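Local coordinates for SAHS4 (Ramazzottius varieornatus, PDB 5Z4G), which probably acts as a secreted, heat-soluble molecular shield during desiccation, and binds zinc ions on a fold related to fatty-acid-binding proteins, at residues Q59-K64 with T78-T83. Sequence-based numbering, arbitrary orientation. Where two conformers were deposited one is given.
Sequences QKTLLK and TSFPGT
Two carbonyls share the side-chain amide of Gln59: its NE2 donates to Pro81 O at 2.8 Å, from above that carbonyl's plane, and to Lys60 O at 3.0 Å, along a lone pair. Both acceptors lie close to the amide plane, so both N-H groups are used and the amide is fixed in rotation. Gln59 holds CG anti to the backbone N (chi1 -176°) and bends at chi2, which carries the amide across to Pro81. A leucine here has no N-H to give, and both carbonyls would probably lose this shared donor. Pro81 suits the second position of the type II turn from Phe80 to Thr83, and Gly82 the third, where at phi 110° a CB would press against Pro81 O. Thr83 closes the turn, its OG1 and N both bonding Phe80 O, OG1 at 2.7 Å. Thr61 lays CG2 over one face of the Phe80 ring, and its OG1 is hydrogen-bonded to Arg154 NH1. Leu62 and Ser79 form a hydrogen-bonded antiparallel pair, while Leu62 CD1 packs on Pro81 CG. Beside this backbone pair of strands 62-66 and 74-79, the Gln59 amide thus adds a side-chain bond tying the turn to residues 59-60.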
ATOM      1  N   GLN A  59       2.147 -16.191   4.205  1.00 29.70           N
ATOM      2  CA  GLN A  59       2.898 -14.945   4.394  1.00 27.23           C
ATOM      3  C   GLN A  59       2.007 -13.731   4.687  1.00 23.22           C
ATOM      4  O   GLN A  59       1.173 -13.349   3.873  1.00 25.40           O
ATOM      5  CB  GLN A  59       3.805 -14.666   3.182  1.00 29.18           C
ATOM      6  CG  GLN A  59       4.700 -13.438   3.331  1.00 29.82           C
ATOM      7  CD  GLN A  59       5.676 -13.566   4.487  1.00 31.75           C
ATOM      8  OE1 GLN A  59       6.544 -14.444   4.491  1.00 35.56           O
ATOM      9  NE2 GLN A  59       5.533 -12.698   5.476  1.00 30.71           N
ATOM     10  N   LYS A  60       2.197 -13.138   5.862  1.00 20.20           N
ATOM     11  CA  LYS A  60       1.478 -11.919   6.246  1.00 17.58           C
ATOM     12  C   LYS A  60       2.189 -10.652   5.788  1.00 15.61           C
ATOM     13  O   LYS A  60       3.413 -10.616   5.676  1.00 17.59           O
ATOM     14  CB  LYS A  60       1.267 -11.876   7.764  1.00 18.97           C
ATOM     15  CG  LYS A  60       0.354 -12.969   8.299  1.00 22.56           C
ATOM     16  CD  LYS A  60      -1.089 -12.718   7.898  1.00 24.52           C
ATOM     17  CE  LYS A  60      -2.036 -13.600   8.676  1.00 27.10           C
ATOM     18  NZ  LYS A  60      -3.442 -13.313   8.289  1.00 28.75           N
ATOM     19  N   THR A  61       1.396  -9.619   5.530  1.00 13.40           N
ATOM     20  CA  THR A  61       1.890  -8.268   5.352  1.00 12.18           C
ATOM     21  C   THR A  61       1.439  -7.452   6.550  1.00 11.35           C
ATOM     22  O   THR A  61       0.258  -7.481   6.923  1.00 11.88           O
ATOM     23  CB  THR A  61       1.300  -7.617   4.075  1.00 13.52           C
ATOM     24  OG1 THR A  61       1.628  -8.403   2.925  1.00 15.16           O
ATOM     25  CG2 THR A  61       1.802  -6.186   3.864  1.00 14.39           C
ATOM     26  N   LEU A  62       2.382  -6.723   7.137  1.00 11.48           N
ATOM     27  CA  LEU A  62       2.076  -5.714   8.137  1.00 11.57           C
ATOM     28  C   LEU A  62       2.275  -4.338   7.524  1.00 11.73           C
ATOM     29  O   LEU A  62       3.292  -4.070   6.888  1.00 14.20           O
ATOM     30  CB  LEU A  62       2.942  -5.889   9.388  1.00 13.63           C
ATOM     31  CG  LEU A  62       2.894  -7.256  10.072  1.00 14.90           C
ATOM     32  CD1 LEU A  62       3.760  -7.247  11.323  1.00 17.51           C
ATOM     33  CD2 LEU A  62       1.468  -7.692  10.397  1.00 16.81           C
ATOM     34  N   LEU A  63       1.298  -3.468   7.718  1.00 11.06           N
ATOM     35  CA  LEU A  63       1.361  -2.125   7.191  1.00 11.15           C
ATOM     36  C   LEU A  63       1.143  -1.140   8.331  1.00 10.67           C
ATOM     37  O   LEU A  63       0.217  -1.300   9.121  1.00 11.89           O
ATOM     38  CB  LEU A  63       0.274  -2.001   6.130  1.00 14.76           C
ATOM     39  CG  LEU A  63      -0.072  -0.688   5.479  1.00 16.06           C
ATOM     40  CD1 LEU A  63       1.140  -0.121   4.770  1.00 18.36           C
ATOM     41  CD2 LEU A  63      -1.188  -1.000   4.492  1.00 19.35           C
ATOM     42  N   LYS A  64       1.997  -0.124   8.430  1.00 10.10           N
ATOM     43  CA  LYS A  64       1.835   0.881   9.479  1.00 10.14           C
ATOM     44  C   LYS A  64       1.944   2.280   8.894  1.00  9.48           C
ATOM     45  O   LYS A  64       2.903   2.575   8.192  1.00 10.76           O
ATOM     46  CB  LYS A  64       2.863   0.677  10.608  1.00 13.31           C
ATOM     47  CG  LYS A  64       2.617   1.562  11.833  1.00 14.52           C
ATOM     48  CD  LYS A  64       3.356   1.067  13.058  1.00 21.07           C
ATOM     49  CE  LYS A  64       4.723   1.704  13.202  1.00 24.55           C
ATOM     50  NZ  LYS A  64       5.113   1.789  14.638  1.00 31.01           N
ATOM     51  N   THR A  78       6.203  -1.061   5.927  0.74 14.20           N
ATOM     52  CA  THR A  78       5.644  -2.362   5.591  0.74 16.33           C
ATOM     53  C   THR A  78       6.675  -3.427   5.899  0.74 17.65           C
ATOM     54  O   THR A  78       7.881  -3.222   5.729  0.74 17.34           O
ATOM     55  CB  THR A  78       5.207  -2.499   4.114  0.74 19.33           C
ATOM     56  OG1 THR A  78       6.330  -2.301   3.252  0.74 21.34           O
ATOM     57  CG2 THR A  78       4.125  -1.512   3.766  0.74 20.51           C
ATOM     58  N   SER A  79       6.192  -4.559   6.378  1.00 18.89           N
ATOM     59  CA  SER A  79       7.052  -5.713   6.612  1.00 22.62           C
ATOM     60  C   SER A  79       6.318  -6.979   6.249  1.00 24.01           C
ATOM     61  O   SER A  79       5.084  -7.029   6.274  1.00 22.18           O
ATOM     62  CB  SER A  79       7.557  -5.754   8.056  1.00 27.72           C
ATOM     63  OG  SER A  79       6.491  -5.807   8.979  1.00 32.69           O
ATOM     64  N   PHE A  80       7.100  -7.989   5.889  1.00 26.76           N
ATOM     65  CA  PHE A  80       6.586  -9.296   5.567  1.00 28.10           C
ATOM     66  C   PHE A  80       7.301 -10.247   6.532  1.00 30.43           C
ATOM     67  O   PHE A  80       8.348 -10.799   6.178  1.00 30.80           O
ATOM     68  CB  PHE A  80       6.868  -9.630   4.089  1.00 30.64           C
ATOM     69  CG  PHE A  80       6.123  -8.758   3.103  1.00 31.33           C
ATOM     70  CD1 PHE A  80       6.569  -7.466   2.794  1.00 34.49           C
ATOM     71  CD2 PHE A  80       4.985  -9.238   2.459  1.00 31.22           C
ATOM     72  CE1 PHE A  80       5.881  -6.671   1.886  1.00 36.13           C
ATOM     73  CE2 PHE A  80       4.302  -8.452   1.539  1.00 31.77           C
ATOM     74  CZ  PHE A  80       4.745  -7.168   1.256  1.00 35.45           C
ATOM     75  N   PRO A  81       6.753 -10.420   7.769  1.00 30.84           N
ATOM     76  CA  PRO A  81       7.392 -11.229   8.825  1.00 34.58           C
ATOM     77  C   PRO A  81       7.829 -12.606   8.329  1.00 35.21           C
ATOM     78  O   PRO A  81       7.018 -13.351   7.771  1.00 35.95           O
ATOM     79  CB  PRO A  81       6.293 -11.365   9.887  1.00 35.58           C
ATOM     80  CG  PRO A  81       5.421 -10.187   9.680  1.00 33.90           C
ATOM     81  CD  PRO A  81       5.435  -9.912   8.206  1.00 31.00           C
ATOM     82  N   GLY A  82       9.116 -12.905   8.512  1.00 37.94           N
ATOM     83  CA  GLY A  82       9.736 -14.127   8.002  1.00 37.84           C
ATOM     84  C   GLY A  82      10.706 -13.884   6.855  1.00 39.84           C
ATOM     85  O   GLY A  82      11.585 -14.705   6.606  1.00 41.69           O
ATOM     86  N   THR A  83      10.538 -12.758   6.159  1.00 39.75           N
ATOM     87  CA  THR A  83      11.355 -12.394   4.991  1.00 41.16           C
ATOM     88  C   THR A  83      12.090 -11.057   5.207  1.00 42.01           C
ATOM     89  O   THR A  83      11.893 -10.394   6.231  1.00 43.25           O
ATOM     90  CB  THR A  83      10.505 -12.299   3.698  1.00 40.29           C
ATOM     91  OG1 THR A  83       9.628 -11.168   3.779  1.00 41.58           O
ATOM     92  CG2 THR A  83       9.689 -13.570   3.448  1.00 43.49           C
TER
HETATM   93  O   HOH W   1       3.749 -14.158   7.973  1.00 31.76           O